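PDB 5DIK: alkyl hydroperoxide reductase AhpD from Legionella pneumophila, which probably reduces alkyl hydroperoxides and is possibly involved in an antioxidative response, as a member of the carboxymuconolactone decarboxylase family. Local coordinates for residues Q78-K82 against L83-R87; E88-L91 against E92-M96. All coordinates share one frame; numbering follows the deposited sequence.

Interaction 1 (Q78-K82 against L83-R87); sequences QTLVK and LQATR
A Schellman motif ends helix 70-82, with Leu80 and Val81 supplying the carbonyls and Gln84 and Ala85 the amides. Ala85 N donates to Leu80 O at 3.0 Å, the 6→1 bond of the motif, and inside it Gln84 N reaches Val81 O, also at 3.0 Å, the 5→2 bond. The inner bond meets its acceptor steeply: the donor stands 64° out of the carbonyl plane of Val81, whereas Ala85 N lies much nearer that of Leu80. Gln84 is the C-prime residue, and its positive phi of 58° turns the chain back across the helix end. One residue earlier, Leu83 N still makes the i to i-4 bond to Thr79 O at 2.8 Å.

The reversal also closes a small apolar contact. The methyl of Ala85 comes over the last turn and meets Leu80 through CD2, with Ala85 CB 3.9 Å from that branch. On another side of the helix Thr79 and Leu83 run alongside each other, Thr79 CG2 lying 3.9 Å from Leu83 CD1. Thr79 presents this methyl because CG2 is anti to the backbone N; OG1 is turned back beside that N (chi1 -57°) and bonds to the carbonyl of Phe75.

Beyond the turn, Thr86 is the N-cap of helix 87-99 in a capping box: its OG1 caps a backbone amide of the first turn while Glu89 OE1 accepts from Thr86 N. Glu57 of helix 53-66 packs against Thr79, Leu80 and Leu83, while Val81 rests on Phe116 of helix 102-120.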
# COMPACT_ATOMS: atom_id res chain seq x y z
N GLN A 78 13.39 -4.11 18.64
CA GLN A 78 14.64 -4.51 19.24
C GLN A 78 15.60 -3.33 19.38
O GLN A 78 16.19 -3.10 20.44
CB GLN A 78 15.23 -5.64 18.40
CG GLN A 78 16.49 -6.26 18.91
CD GLN A 78 16.90 -7.42 18.03
OE1 GLN A 78 16.93 -7.32 16.80
NE2 GLN A 78 17.20 -8.56 18.65
N THR A 79 15.72 -2.54 18.32
CA THR A 79 16.53 -1.34 18.36
C THR A 79 15.98 -0.31 19.38
O THR A 79 16.75 0.34 20.07
CB THR A 79 16.63 -0.73 16.94
OG1 THR A 79 17.18 -1.71 16.07
CG2 THR A 79 17.53 0.46 16.92
N LEU A 80 14.66 -0.12 19.44
CA LEU A 80 14.09 0.83 20.40
C LEU A 80 14.45 0.45 21.85
O LEU A 80 14.76 1.32 22.66
CB LEU A 80 12.58 0.91 20.27
CG LEU A 80 12.05 1.70 19.08
CD1 LEU A 80 10.54 1.55 19.09
CD2 LEU A 80 12.42 3.17 19.12
N VAL A 81 14.40 -0.84 22.14
CA VAL A 81 14.83 -1.31 23.47
C VAL A 81 16.31 -0.98 23.69
O VAL A 81 16.69 -0.40 24.72
CB VAL A 81 14.58 -2.80 23.63
CG1 VAL A 81 15.25 -3.34 24.90
CG2 VAL A 81 13.09 -3.06 23.64
N LYS A 82 17.14 -1.28 22.71
CA LYS A 82 18.56 -0.91 22.78
C LYS A 82 18.80 0.58 22.99
O LYS A 82 19.70 0.97 23.72
CB LYS A 82 19.29 -1.39 21.54
CG LYS A 82 20.80 -1.23 21.63
CD LYS A 82 21.48 -1.64 20.34
CE LYS A 82 22.99 -1.47 20.46
NZ LYS A 82 23.69 -1.99 19.26
N LEU A 83 18.00 1.43 22.34
CA LEU A 83 18.14 2.88 22.47
C LEU A 83 17.40 3.47 23.68
O LEU A 83 17.29 4.67 23.80
CB LEU A 83 17.66 3.56 21.19
CG LEU A 83 18.52 3.31 19.95
CD1 LEU A 83 17.86 3.90 18.71
CD2 LEU A 83 19.91 3.88 20.14
N GLN A 84 16.89 2.60 24.55
CA GLN A 84 16.19 2.98 25.78
C GLN A 84 14.96 3.87 25.57
O GLN A 84 14.64 4.74 26.38
CB GLN A 84 17.19 3.60 26.79
CG GLN A 84 18.38 2.69 27.08
CD GLN A 84 19.40 3.34 28.01
OE1 GLN A 84 19.16 4.42 28.55
NE2 GLN A 84 20.53 2.70 28.18
N ALA A 85 14.23 3.61 24.49
CA ALA A 85 12.92 4.22 24.32
C ALA A 85 11.99 3.73 25.43
O ALA A 85 12.04 2.57 25.81
CB ALA A 85 12.34 3.84 22.96
N THR A 86 11.14 4.60 25.93
CA THR A 86 10.17 4.18 26.94
C THR A 86 8.91 3.62 26.27
O THR A 86 8.61 3.88 25.09
CB THR A 86 9.76 5.34 27.86
OG1 THR A 86 9.02 6.31 27.10
CG2 THR A 86 11.00 6.01 28.48
N ARG A 87 8.20 2.83 27.05
CA ARG A 87 6.90 2.32 26.67
C ARG A 87 5.95 3.45 26.22
O ARG A 87 5.25 3.32 25.22
CB ARG A 87 6.32 1.58 27.88
CG ARG A 87 5.08 0.79 27.57
CD ARG A 87 4.55 0.18 28.85
NE ARG A 87 3.35 -0.57 28.59
CZ ARG A 87 3.33 -1.83 28.20
NH1 ARG A 87 4.45 -2.52 28.04
NH2 ARG A 87 2.16 -2.41 28.01

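Interaction 2 (E88-L91 against E92-M96); sequences EELL and ETLGM
Glu88 and Glu92, one turn apart on helix 87-99, bring their carboxylates together with OE2 of Glu88 only 2.5 Å from OE2 of Glu92. The two flat groups stand almost perpendicular, their planes 83° apart. Glu88 gets there by a bend at chi2 (64°), which folds its chain toward the extended side chain of Glu92. On another face of the helix Thr93 folds back on the preceding turn: with OG1 beside its own backbone N (chi1 -54°), the hydroxyl donates to Glu89 O at 2.9 Å. Thr93 N bonds to the same oxygen at 3.1 Å from the opposite face of the carbonyl plane, so two donors grip one acceptor. Leu90 and Leu94 meet obliquely, Leu90 CG lying 3.9 Å from Leu94 CD1, and the helical bond from Leu94 N to Leu90 O joins them too.

Further out, Met61 and Phe116 pack on Leu90, and Val65 and Ala109 on Leu94. Glu89 accepts from Thr86 N through OE1 and forms a salt bridge with Lys54 through OE2. Glu92 is held by the third subunit, where Ala50 N bonds to its OE2 and Leu51 N to its OE1.

Two acid oxygens this close suggest that one carboxyl group probably holds a proton and donates it to the other. Burial of Glu92 would probably favour a protonated acid group, while the neighbouring subunit's amides probably ease the remaining negative charge.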
# COMPACT_ATOMS: atom_id res chain seq x y z
N GLU A 88 5.94 4.55 26.97
CA GLU A 88 5.09 5.67 26.65
C GLU A 88 5.46 6.36 25.32
O GLU A 88 4.57 6.78 24.59
CB GLU A 88 5.05 6.72 27.78
CG GLU A 88 4.13 7.92 27.52
CD GLU A 88 2.63 7.60 27.39
OE1 GLU A 88 2.21 6.52 27.85
OE2 GLU A 88 1.87 8.43 26.84
N GLU A 89 6.74 6.51 25.04
CA GLU A 89 7.19 7.04 23.73
C GLU A 89 6.70 6.10 22.63
O GLU A 89 6.21 6.56 21.60
CB GLU A 89 8.73 7.19 23.67
CG GLU A 89 9.24 8.30 24.56
CD GLU A 89 10.75 8.27 24.78
OE1 GLU A 89 11.38 7.18 24.76
OE2 GLU A 89 11.31 9.35 24.97
N LEU A 90 6.83 4.79 22.83
CA LEU A 90 6.33 3.83 21.84
C LEU A 90 4.82 3.99 21.62
O LEU A 90 4.35 4.10 20.48
CB LEU A 90 6.67 2.39 22.22
CG LEU A 90 6.01 1.31 21.37
CD1 LEU A 90 6.59 1.34 19.97
CD2 LEU A 90 6.17 -0.07 21.97
N LEU A 91 4.05 4.00 22.72
CA LEU A 91 2.61 4.11 22.62
C LEU A 91 2.21 5.35 21.83
O LEU A 91 1.27 5.31 21.06
CB LEU A 91 1.94 4.11 24.00
CG LEU A 91 2.02 2.78 24.77
CD1 LEU A 91 1.43 2.98 26.16
CD2 LEU A 91 1.30 1.65 24.05
N GLU A 92 2.89 6.46 22.07
CA GLU A 92 2.51 7.69 21.42
C GLU A 92 2.83 7.65 19.92
O GLU A 92 2.08 8.21 19.11
CB GLU A 92 3.13 8.90 22.11
CG GLU A 92 2.49 9.08 23.51
CD GLU A 92 2.83 10.37 24.21
OE1 GLU A 92 3.34 11.32 23.53
OE2 GLU A 92 2.58 10.44 25.46
N THR A 93 3.90 6.96 19.58
CA THR A 93 4.23 6.77 18.19
C THR A 93 3.20 5.89 17.50
O THR A 93 2.75 6.17 16.38
CB THR A 93 5.63 6.19 18.05
OG1 THR A 93 6.56 7.04 18.76
CG2 THR A 93 6.02 6.18 16.62
N LEU A 94 2.78 4.83 18.18
CA LEU A 94 1.72 3.96 17.67
C LEU A 94 0.38 4.69 17.51
O LEU A 94 -0.35 4.46 16.54
CB LEU A 94 1.57 2.72 18.57
CG LEU A 94 2.81 1.86 18.64
CD1 LEU A 94 2.63 0.68 19.57
CD2 LEU A 94 3.23 1.36 17.26
N GLY A 95 0.09 5.63 18.41
CA GLY A 95 -1.08 6.45 18.30
C GLY A 95 -1.08 7.25 17.02
O GLY A 95 -2.13 7.42 16.38
N MET A 96 0.08 7.79 16.64
CA MET A 96 0.18 8.51 15.37
C MET A 96 -0.09 7.60 14.16
O MET A 96 -0.77 7.99 13.22
CB MET A 96 1.54 9.21 15.24
CG MET A 96 1.70 10.39 16.16
SD MET A 96 0.40 11.63 15.99
CE MET A 96 0.68 12.14 14.27

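The two contacts come in series along the chain, their centres 12 Å apart: interaction 1 ends helix 70-82 and turns the chain, and interaction 2 occupies the helix 87-99 that follows. They touch through Leu80 CD1 and Leu90 CD1, 4.0 Å apart, so the two consecutive helices pack directly. Both also lean on helices 53-66 and 102-120, with Phe116 touching side chains of each. Both lie in the carboxymuconolactone decarboxylase family region of an all-helical chain; the helix that interaction 1 ends begins at the Cys69-Cys72 disulfide. Each reaches a neighbouring copy: Arg87 forms a salt bridge with Glu30 of the second subunit, whereas residues 88-96 pack mainly on the third.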